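Long-range contacts in glucose import ATP-binding protein GlcV (Sulfolobus solfataricus, PDB 1OXX), which powers glucose uptake by an archaeal ABC transporter, binding and hydrolysing ATP as the energy-coupling subunit of the membrane complex: residues E32-G38 / A208-L214; R3-V9 / N23-E29; S260-P264 / I294-G299. The protein carries 1 engineered substitution. The contacts are given in a common frame with arbitrary orientation. Numbering follows the deposited sequence.

Interaction 1: E32-G38 / A208-L214; sequences ERFGILG and ADRVGVL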
loop_
_atom_site.group_PDB
_atom_site.type_symbol
_atom_site.label_atom_id
_atom_site.label_comp_id
_atom_site.label_asym_id
_atom_site.label_seq_id
_atom_site.Cartn_x
_atom_site.Cartn_y
_atom_site.Cartn_z
ATOM N N GLU A 32 -9.110 0.566 -14.010
ATOM C CA GLU A 32 -8.360 1.369 -13.054
ATOM C C GLU A 32 -7.476 0.506 -12.154
ATOM O O GLU A 32 -7.822 -0.618 -11.843
ATOM C CB GLU A 32 -9.315 2.229 -12.218
ATOM C CG GLU A 32 -8.600 3.195 -11.271
ATOM C CD GLU A 32 -9.532 4.182 -10.586
ATOM O OE1 GLU A 32 -10.712 3.859 -10.380
ATOM O OE2 GLU A 32 -9.075 5.303 -10.246
ATOM N N ARG A 33 -6.312 1.048 -11.784
ATOM C CA ARG A 33 -5.407 0.447 -10.825
ATOM C C ARG A 33 -5.636 1.185 -9.509
ATOM O O ARG A 33 -5.227 2.344 -9.350
ATOM C CB ARG A 33 -3.957 0.588 -11.296
ATOM C CG ARG A 33 -3.672 -0.131 -12.613
ATOM C CD ARG A 33 -2.256 0.063 -13.143
ATOM N NE ARG A 33 -1.585 1.219 -12.555
ATOM C CZ ARG A 33 -0.320 1.549 -12.790
ATOM N NH1 ARG A 33 0.416 0.822 -13.622
ATOM N NH2 ARG A 33 0.212 2.609 -12.198
ATOM N N PHE A 34 -6.355 0.529 -8.610
ATOM C CA PHE A 34 -6.738 1.092 -7.335
ATOM C C PHE A 34 -6.049 0.381 -6.193
ATOM O O PHE A 34 -5.957 -0.837 -6.172
ATOM C CB PHE A 34 -8.250 1.015 -7.146
ATOM C CG PHE A 34 -8.774 1.906 -6.072
ATOM C CD1 PHE A 34 -9.133 3.210 -6.357
ATOM C CD2 PHE A 34 -8.922 1.459 -4.782
ATOM C CE1 PHE A 34 -9.608 4.028 -5.384
ATOM C CE2 PHE A 34 -9.395 2.297 -3.790
ATOM C CZ PHE A 34 -9.740 3.579 -4.103
ATOM N N GLY A 35 -5.563 1.150 -5.241
ATOM C CA GLY A 35 -4.954 0.569 -4.066
ATOM C C GLY A 35 -5.637 0.958 -2.766
ATOM O O GLY A 35 -6.312 1.981 -2.682
ATOM N N ILE A 36 -5.461 0.118 -1.750
ATOM C CA ILE A 36 -5.895 0.429 -0.401
ATOM C C ILE A 36 -4.695 0.283 0.548
ATOM O O ILE A 36 -3.989 -0.749 0.529
ATOM C CB ILE A 36 -7.048 -0.508 0.059
ATOM C CG1 ILE A 36 -8.307 -0.353 -0.811
ATOM C CG2 ILE A 36 -7.389 -0.243 1.485
ATOM C CD1 ILE A 36 -9.117 0.870 -0.500
ATOM N N LEU A 37 -4.454 1.328 1.337
ATOM C CA LEU A 37 -3.449 1.365 2.389
ATOM C C LEU A 37 -4.155 1.516 3.733
ATOM O O LEU A 37 -5.207 2.147 3.790
ATOM C CB LEU A 37 -2.547 2.591 2.234
ATOM C CG LEU A 37 -1.526 2.508 1.094
ATOM C CD1 LEU A 37 -0.852 3.865 0.862
ATOM C CD2 LEU A 37 -0.483 1.414 1.292
ATOM N N GLY A 38 -3.581 0.980 4.822
ATOM C CA GLY A 38 -4.149 1.143 6.157
ATOM C C GLY A 38 -3.440 0.356 7.256
ATOM O O GLY A 38 -2.699 -0.561 6.942
ATOM N N ALA A 208 -0.493 1.358 -8.124
ATOM C CA ALA A 208 -1.785 2.012 -8.044
ATOM C C ALA A 208 -1.782 3.430 -8.574
ATOM O O ALA A 208 -0.845 4.184 -8.321
ATOM C CB ALA A 208 -2.254 2.001 -6.594
ATOM N N ASP A 209 -2.827 3.801 -9.304
ATOM C CA ASP A 209 -2.955 5.185 -9.762
ATOM C C ASP A 209 -3.834 6.045 -8.866
ATOM O O ASP A 209 -3.757 7.288 -8.891
ATOM C CB ASP A 209 -3.470 5.218 -11.183
ATOM C CG ASP A 209 -2.476 4.666 -12.150
ATOM O OD1 ASP A 209 -1.255 4.903 -11.965
ATOM O OD2 ASP A 209 -2.807 3.956 -13.108
ATOM N N ARG A 210 -4.687 5.400 -8.090
ATOM C CA ARG A 210 -5.532 6.066 -7.131
ATOM C C ARG A 210 -5.553 5.146 -5.926
ATOM O O ARG A 210 -5.578 3.916 -6.090
ATOM C CB ARG A 210 -6.939 6.327 -7.686
ATOM C CG ARG A 210 -7.790 7.224 -6.830
ATOM C CD ARG A 210 -9.051 7.808 -7.524
ATOM N NE ARG A 210 -9.923 6.754 -8.038
ATOM C CZ ARG A 210 -11.167 6.514 -7.634
ATOM N NH1 ARG A 210 -11.777 7.279 -6.733
ATOM N NH2 ARG A 210 -11.816 5.484 -8.157
ATOM N N VAL A 211 -5.495 5.728 -4.734
ATOM C CA VAL A 211 -5.440 4.955 -3.507
ATOM C C VAL A 211 -6.371 5.510 -2.459
ATOM O O VAL A 211 -6.541 6.725 -2.329
ATOM C CB VAL A 211 -4.032 4.997 -2.884
ATOM C CG1 VAL A 211 -3.138 6.222 -3.213
ATOM C CG2 VAL A 211 -3.844 4.192 -1.573
ATOM N N GLY A 212 -7.005 4.597 -1.730
ATOM C CA GLY A 212 -7.799 4.957 -0.590
ATOM C C GLY A 212 -7.083 4.492 0.663
ATOM O O GLY A 212 -6.413 3.445 0.683
ATOM N N VAL A 213 -7.192 5.287 1.711
ATOM C CA VAL A 213 -6.570 4.948 2.970
ATOM C C VAL A 213 -7.631 4.633 4.009
ATOM O O VAL A 213 -8.531 5.440 4.274
ATOM C CB VAL A 213 -5.700 6.098 3.463
ATOM C CG1 VAL A 213 -4.997 5.707 4.737
ATOM C CG2 VAL A 213 -4.706 6.475 2.381
ATOM N N LEU A 214 -7.501 3.457 4.606
ATOM C CA LEU A 214 -8.442 2.962 5.603
ATOM C C LEU A 214 -7.881 3.101 7.022
ATOM O O LEU A 214 -6.818 2.549 7.315
ATOM C CB LEU A 214 -8.724 1.477 5.359
ATOM C CG LEU A 214 -9.995 1.106 4.585
ATOM C CD1 LEU A 214 -10.541 2.287 3.808
ATOM C CD2 LEU A 214 -9.777 -0.101 3.670
HETATM O O HOH W 1 -5.309 3.335 -13.469
#

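Interaction 2: R3-V9 / N23-E29; sequences RIIVKNV and NVNINIE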
loop_
_atom_site.group_PDB
_atom_site.type_symbol
_atom_site.label_atom_id
_atom_site.label_comp_id
_atom_site.label_asym_id
_atom_site.label_seq_id
_atom_site.Cartn_x
_atom_site.Cartn_y
_atom_site.Cartn_z
ATOM N N ARG A 3 -16.332 -2.166 -13.815
ATOM C CA ARG A 3 -16.503 -1.081 -12.865
ATOM C C ARG A 3 -16.952 -1.669 -11.538
ATOM O O ARG A 3 -17.825 -2.522 -11.512
ATOM C CB ARG A 3 -17.630 -0.162 -13.325
ATOM C CG ARG A 3 -17.324 0.852 -14.378
ATOM C CD ARG A 3 -18.394 1.960 -14.426
ATOM N NE ARG A 3 -18.037 3.135 -13.629
ATOM C CZ ARG A 3 -18.803 3.702 -12.696
ATOM N NH1 ARG A 3 -19.995 3.200 -12.391
ATOM N NH2 ARG A 3 -18.371 4.780 -12.054
ATOM N N ILE A 4 -16.403 -1.193 -10.427
ATOM C CA ILE A 4 -16.812 -1.680 -9.124
ATOM C C ILE A 4 -17.421 -0.546 -8.321
ATOM O O ILE A 4 -16.751 0.477 -8.065
ATOM C CB ILE A 4 -15.629 -2.265 -8.358
ATOM C CG1 ILE A 4 -14.873 -3.294 -9.212
ATOM C CG2 ILE A 4 -16.107 -2.896 -7.048
ATOM C CD1 ILE A 4 -15.691 -4.485 -9.641
ATOM N N ILE A 5 -18.670 -0.712 -7.908
ATOM C CA ILE A 5 -19.348 0.266 -7.068
ATOM C C ILE A 5 -19.495 -0.337 -5.690
ATOM O O ILE A 5 -20.174 -1.347 -5.524
ATOM C CB ILE A 5 -20.755 0.664 -7.580
ATOM C CG1 ILE A 5 -20.658 1.419 -8.900
ATOM C CG2 ILE A 5 -21.463 1.517 -6.535
ATOM C CD1 ILE A 5 -22.013 1.881 -9.416
ATOM N N VAL A 6 -18.837 0.291 -4.717
ATOM C CA VAL A 6 -18.898 -0.068 -3.314
ATOM C C VAL A 6 -19.820 0.974 -2.686
ATOM O O VAL A 6 -19.439 2.133 -2.615
ATOM C CB VAL A 6 -17.501 -0.014 -2.688
ATOM C CG1 VAL A 6 -17.542 -0.403 -1.214
ATOM C CG2 VAL A 6 -16.549 -0.924 -3.437
ATOM N N LYS A 7 -21.017 0.573 -2.277
ATOM C CA LYS A 7 -22.038 1.502 -1.775
ATOM C C LYS A 7 -22.387 1.279 -0.304
ATOM O O LYS A 7 -22.968 0.252 0.064
ATOM C CB LYS A 7 -23.303 1.372 -2.624
ATOM C CG LYS A 7 -24.334 2.447 -2.336
ATOM C CD LYS A 7 -23.885 3.776 -2.884
ATOM C CE LYS A 7 -24.805 4.911 -2.425
ATOM N NZ LYS A 7 -24.478 6.202 -3.104
ATOM N N ASN A 8 -21.993 2.235 0.539
ATOM C CA ASN A 8 -22.224 2.166 1.978
ATOM C C ASN A 8 -21.889 0.819 2.588
ATOM O O ASN A 8 -22.656 0.274 3.382
ATOM C CB ASN A 8 -23.683 2.515 2.296
ATOM C CG ASN A 8 -24.065 3.884 1.822
ATOM O OD1 ASN A 8 -25.095 4.059 1.175
ATOM N ND2 ASN A 8 -23.248 4.868 2.152
ATOM N N VAL A 9 -20.740 0.274 2.230
ATOM C CA VAL A 9 -20.398 -1.051 2.716
ATOM C C VAL A 9 -19.835 -1.050 4.128
ATOM O O VAL A 9 -18.840 -0.389 4.423
ATOM C CB VAL A 9 -19.429 -1.717 1.795
ATOM C CG1 VAL A 9 -18.759 -2.900 2.468
ATOM C CG2 VAL A 9 -20.175 -2.126 0.493
ATOM N N ASN A 23 -19.255 2.103 6.489
ATOM C CA ASN A 23 -19.810 2.918 5.404
ATOM C C ASN A 23 -18.805 3.350 4.338
ATOM O O ASN A 23 -18.617 4.542 4.069
ATOM C CB ASN A 23 -20.526 4.135 5.968
ATOM C CG ASN A 23 -21.813 4.415 5.242
ATOM O OD1 ASN A 23 -22.806 3.717 5.442
ATOM N ND2 ASN A 23 -21.803 5.424 4.375
ATOM N N VAL A 24 -18.175 2.359 3.736
ATOM C CA VAL A 24 -17.175 2.604 2.711
ATOM C C VAL A 24 -17.837 2.832 1.360
ATOM O O VAL A 24 -18.673 2.043 0.918
ATOM C CB VAL A 24 -16.185 1.447 2.619
ATOM C CG1 VAL A 24 -15.222 1.658 1.466
ATOM C CG2 VAL A 24 -15.430 1.280 3.921
ATOM N N ASN A 25 -17.469 3.930 0.714
ATOM C CA ASN A 25 -18.001 4.284 -0.587
ATOM C C ASN A 25 -16.868 4.575 -1.582
ATOM O O ASN A 25 -16.071 5.488 -1.365
ATOM C CB ASN A 25 -18.908 5.503 -0.477
ATOM C CG ASN A 25 -20.236 5.178 0.186
ATOM O OD1 ASN A 25 -21.114 4.602 -0.446
ATOM N ND2 ASN A 25 -20.370 5.517 1.476
ATOM N N ILE A 26 -16.790 3.781 -2.651
ATOM C CA ILE A 26 -15.792 3.946 -3.701
ATOM C C ILE A 26 -16.392 3.513 -5.018
ATOM O O ILE A 26 -17.104 2.517 -5.065
ATOM C CB ILE A 26 -14.562 3.035 -3.490
ATOM C CG1 ILE A 26 -14.120 2.979 -2.044
ATOM C CG2 ILE A 26 -13.421 3.492 -4.381
ATOM C CD1 ILE A 26 -13.058 1.912 -1.797
ATOM N N ASN A 27 -16.124 4.287 -6.067
ATOM C CA ASN A 27 -16.488 3.918 -7.427
ATOM C C ASN A 27 -15.185 3.702 -8.183
ATOM O O ASN A 27 -14.463 4.669 -8.486
ATOM C CB ASN A 27 -17.313 5.001 -8.131
ATOM C CG ASN A 27 -18.593 5.352 -7.395
ATOM O OD1 ASN A 27 -19.261 4.483 -6.827
ATOM N ND2 ASN A 27 -18.977 6.634 -7.450
ATOM N N ILE A 28 -14.828 2.443 -8.439
ATOM C CA ILE A 28 -13.598 2.087 -9.156
ATOM C C ILE A 28 -13.934 1.900 -10.618
ATOM O O ILE A 28 -14.830 1.138 -10.960
ATOM C CB ILE A 28 -13.002 0.786 -8.568
ATOM C CG1 ILE A 28 -12.672 0.993 -7.092
ATOM C CG2 ILE A 28 -11.756 0.374 -9.323
ATOM C CD1 ILE A 28 -12.216 -0.264 -6.373
ATOM N N GLU A 29 -13.225 2.613 -11.483
ATOM C CA GLU A 29 -13.535 2.601 -12.902
ATOM C C GLU A 29 -12.935 1.410 -13.628
ATOM O O GLU A 29 -12.011 0.756 -13.157
ATOM C CB GLU A 29 -13.038 3.901 -13.537
ATOM C CG GLU A 29 -13.756 5.137 -13.007
ATOM C CD GLU A 29 -15.264 5.106 -13.221
ATOM O OE1 GLU A 29 -15.723 4.549 -14.235
ATOM O OE2 GLU A 29 -16.005 5.636 -12.358
HETATM O O HOH W 2 -20.059 4.397 -4.083
#

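Interaction 3: S260-P264 / I294-G299; sequences SLRFP and ILVGKG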
loop_
_atom_site.group_PDB
_atom_site.type_symbol
_atom_site.label_atom_id
_atom_site.label_comp_id
_atom_site.label_asym_id
_atom_site.label_seq_id
_atom_site.Cartn_x
_atom_site.Cartn_y
_atom_site.Cartn_z
ATOM N N SER A 260 14.359 24.318 20.724
ATOM C CA SER A 260 15.153 25.256 19.938
ATOM C C SER A 260 14.765 25.303 18.450
ATOM O O SER A 260 15.466 25.919 17.647
ATOM C CB SER A 260 16.623 24.890 20.065
ATOM O OG SER A 260 16.833 23.547 19.683
ATOM N N LEU A 261 13.697 24.619 18.064
ATOM C CA LEU A 261 13.217 24.727 16.705
ATOM C C LEU A 261 11.944 25.555 16.654
ATOM O O LEU A 261 11.137 25.559 17.596
ATOM C CB LEU A 261 12.930 23.345 16.126
ATOM C CG LEU A 261 14.095 22.371 16.038
ATOM C CD1 LEU A 261 13.621 21.113 15.318
ATOM C CD2 LEU A 261 15.276 22.977 15.317
ATOM N N ARG A 262 11.770 26.256 15.539
ATOM C CA ARG A 262 10.580 27.048 15.286
ATOM C C ARG A 262 10.211 26.935 13.809
ATOM O O ARG A 262 10.985 27.360 12.941
ATOM C CB ARG A 262 10.787 28.505 15.679
ATOM C CG ARG A 262 9.481 29.276 15.784
ATOM C CD ARG A 262 9.633 30.611 16.489
ATOM N NE ARG A 262 10.585 31.461 15.791
ATOM C CZ ARG A 262 11.155 32.525 16.315
ATOM N NH1 ARG A 262 10.880 32.884 17.566
ATOM N NH2 ARG A 262 12.004 33.235 15.589
ATOM N N PHE A 263 9.031 26.373 13.533
ATOM C CA PHE A 263 8.544 26.151 12.172
ATOM C C PHE A 263 7.589 27.262 11.805
ATOM O O PHE A 263 6.678 27.555 12.563
ATOM C CB PHE A 263 7.823 24.805 12.090
ATOM C CG PHE A 263 8.734 23.641 12.260
ATOM C CD1 PHE A 263 9.088 23.206 13.523
ATOM C CD2 PHE A 263 9.257 22.991 11.158
ATOM C CE1 PHE A 263 9.953 22.129 13.673
ATOM C CE2 PHE A 263 10.111 21.908 11.315
ATOM C CZ PHE A 263 10.458 21.495 12.583
ATOM N N PRO A 264 7.817 27.891 10.655
ATOM C CA PRO A 264 7.027 29.064 10.236
ATOM C C PRO A 264 5.666 28.747 9.644
ATOM O O PRO A 264 5.346 29.059 8.486
ATOM C CB PRO A 264 7.938 29.725 9.200
ATOM C CG PRO A 264 8.697 28.629 8.638
ATOM C CD PRO A 264 8.921 27.611 9.725
ATOM N N ILE A 294 15.235 26.329 4.380
ATOM C CA ILE A 294 15.086 27.349 5.425
ATOM C C ILE A 294 15.517 26.808 6.780
ATOM O O ILE A 294 15.239 25.646 7.151
ATOM C CB ILE A 294 13.644 27.906 5.553
ATOM C CG1 ILE A 294 12.645 26.800 5.901
ATOM C CG2 ILE A 294 13.261 28.700 4.314
ATOM C CD1 ILE A 294 11.377 27.324 6.527
ATOM N N LEU A 295 16.160 27.675 7.542
ATOM C CA LEU A 295 16.571 27.373 8.899
ATOM C C LEU A 295 15.393 27.337 9.850
ATOM O O LEU A 295 14.565 28.259 9.840
ATOM C CB LEU A 295 17.487 28.489 9.390
ATOM C CG LEU A 295 18.990 28.316 9.265
ATOM C CD1 LEU A 295 19.665 29.603 9.719
ATOM C CD2 LEU A 295 19.475 27.148 10.109
ATOM N N VAL A 296 15.298 26.282 10.652
ATOM C CA VAL A 296 14.283 26.233 11.694
ATOM C C VAL A 296 14.885 26.214 13.111
ATOM O O VAL A 296 14.170 26.341 14.092
ATOM C CB VAL A 296 13.263 25.087 11.490
ATOM C CG1 VAL A 296 12.429 25.350 10.246
ATOM C CG2 VAL A 296 13.929 23.714 11.438
ATOM N N GLY A 297 16.204 26.084 13.225
ATOM C CA GLY A 297 16.838 26.189 14.522
ATOM C C GLY A 297 17.998 25.255 14.748
ATOM O O GLY A 297 18.573 24.732 13.802
ATOM N N LYS A 298 18.355 25.087 16.013
ATOM C CA LYS A 298 19.470 24.247 16.423
ATOM C C LYS A 298 18.973 22.905 16.945
ATOM O O LYS A 298 17.868 22.784 17.468
ATOM C CB LYS A 298 20.240 24.926 17.564
ATOM C CG LYS A 298 20.799 26.292 17.254
ATOM C CD LYS A 298 21.104 27.059 18.530
ATOM C CE LYS A 298 22.115 26.365 19.410
ATOM N NZ LYS A 298 22.488 27.231 20.583
ATOM N N GLY A 299 19.834 21.909 16.850
ATOM C CA GLY A 299 19.530 20.604 17.399
ATOM C C GLY A 299 20.803 19.925 17.837
ATOM O O GLY A 299 21.889 20.456 17.679
HETATM O O HOH W 3 17.381 27.680 17.517
HETATM O O HOH W 4 12.009 29.131 10.682
#

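Interaction 1: E32-G38 / A208-L214
R33, R210 and L37 have the most surface covered in this contact between two neighbouring parallel strands, 33-37 and 210-214. R33 lies where the strands begin. Its NH2 makes a salt bridge with OD1 of D209 at 2.7 Å, though the hydrogen bond in it is bent and weak. A water joins R33 N to D209 OD2, and D209 N donates to R33 O at 2.8 Å. R210 reaches back to E32 in a two-pronged salt bridge: NE to OE2 is 2.8 Å and NH2 to OE1 is 3.0 Å. F34 CE1 lies over one face of the R210 guanidinium, 3.7 Å from R210 CZ. L37 is on the other face of the sheet, with its CD1 3.9 Å from V211 CG2. Here helix 201-207 covers L37 and V211.

Between these residues the backbones pair in regular parallel fashion. G35 N donates to R210 O, G212 N to G35 O, L37 N to G212 O and L214 N to L37 O, all at 2.8 to 3.0 Å. Strand 33-37 is an inner strand of the nucleotide-binding core and leads into the P-loop (Walker A) at G38, whose O accepts a bond from K44 NZ. The chemistry is split: charges pair at the more exposed start of the strands, while main-chain bonds and apolar packing hold the buried end next to the P-loop.

Interaction 2: R3-V9 / N23-E29
Backbone hydrogen bonds form the frame of this antiparallel pair, the two arms of the hairpin 4-13/18-28. I4 and I28 are a hydrogen-bonded pair, with I4 N to I28 O at 2.9 Å and I28 N to I4 O at 2.8 Å. V6 and I26 are the next, with V6 N to I26 O at 2.8 Å and I26 N to V6 O at 3.1 Å. The register then slips by one, and V9 pairs with V24. Two G1 beta bulges meet here: N8 and V9 both face V24, and N23 and V24 both face V9. N8 and N23 have positive phi. N8 N bonds to the side-chain OD1 of N25 at 2.7 Å.

Apolar contacts line one face of the sheet. I4 CB is 4.0 Å from I28 CB, and V6 CG1 is 4.1 Å from V24 CG1. Helix 41-52 packs here, with I51 on V6 and F47 on I26.

Charge and water mark the more exposed parts. R3 and E29 form a bidentate salt bridge, R3 NE to E29 OE1 at 2.8 Å and R3 NH2 to E29 OE2 at 2.5 Å. A water links V6 O to N27 OD1.

The chemistry implies one apolar face, turned to F34 and helix 41-52, and an opposite face that mixes I5 with N27.

Interaction 3: S260-P264 / I294-G299
This is a short antiparallel contact in the C-terminal part of the chain, away from the ATP site. It joins strand 261-263, an edge strand of one antiparallel sheet, to the start of strand 294-307 in another. A single bridge, L261 with G297, pairs the backbones. R262 N donates to V296 O at 2.8 Å. A weaker bond runs from K298 N to S260 O at 3.4 Å, and a water also connects these two atoms. S260 OG donates to K298 O at 2.6 Å and is also bonded to L318 N.

V296 has the most surface covered. It and G297 both face V340 of the adjacent strand, a classic beta bulge that kinks strand 294-307 where the two sheets meet. G297 has backbone angles suited to glycine, and a CB there would clash with S260 O. Strand 294-307 belongs to the C-terminal domain, of unknown function; its antiparallel strands are consistent with a relation to OB folds.

Apolar packing fills the join. V296 CB sits over one face of the F263 ring, and V296 CG1 is 4.1 Å from F263 CD2. L261 CD2 is 4.2 Å from V296 CG2. Beyond them, P264 CG rests 3.7 Å from I294 CD1. A second water bridges R262 O and L295 O.

How the interactions relate
Interactions 1 and 2 are neighbours in the ATPase domain, with centres 12 Å apart. Strand 18-28 is followed by strand 33-37, so the chain passes from the antiparallel sheet into the nucleotide-binding sheet. They touch through R210 NH2 and N27 O, 2.8 Å apart and probably hydrogen-bonded, and through F34 CZ against I26 CG2 at 3.7 Å. Interaction 1 lies nearer the inferred ATP site: the side chain of I36 is about 4 Å from that of K44. In interaction 2, V9 is about 8 Å from T46, side chain to side chain. Interaction 3 stands apart, its centre about 35 Å from that of interaction 1 and about 44 Å from that of interaction 2.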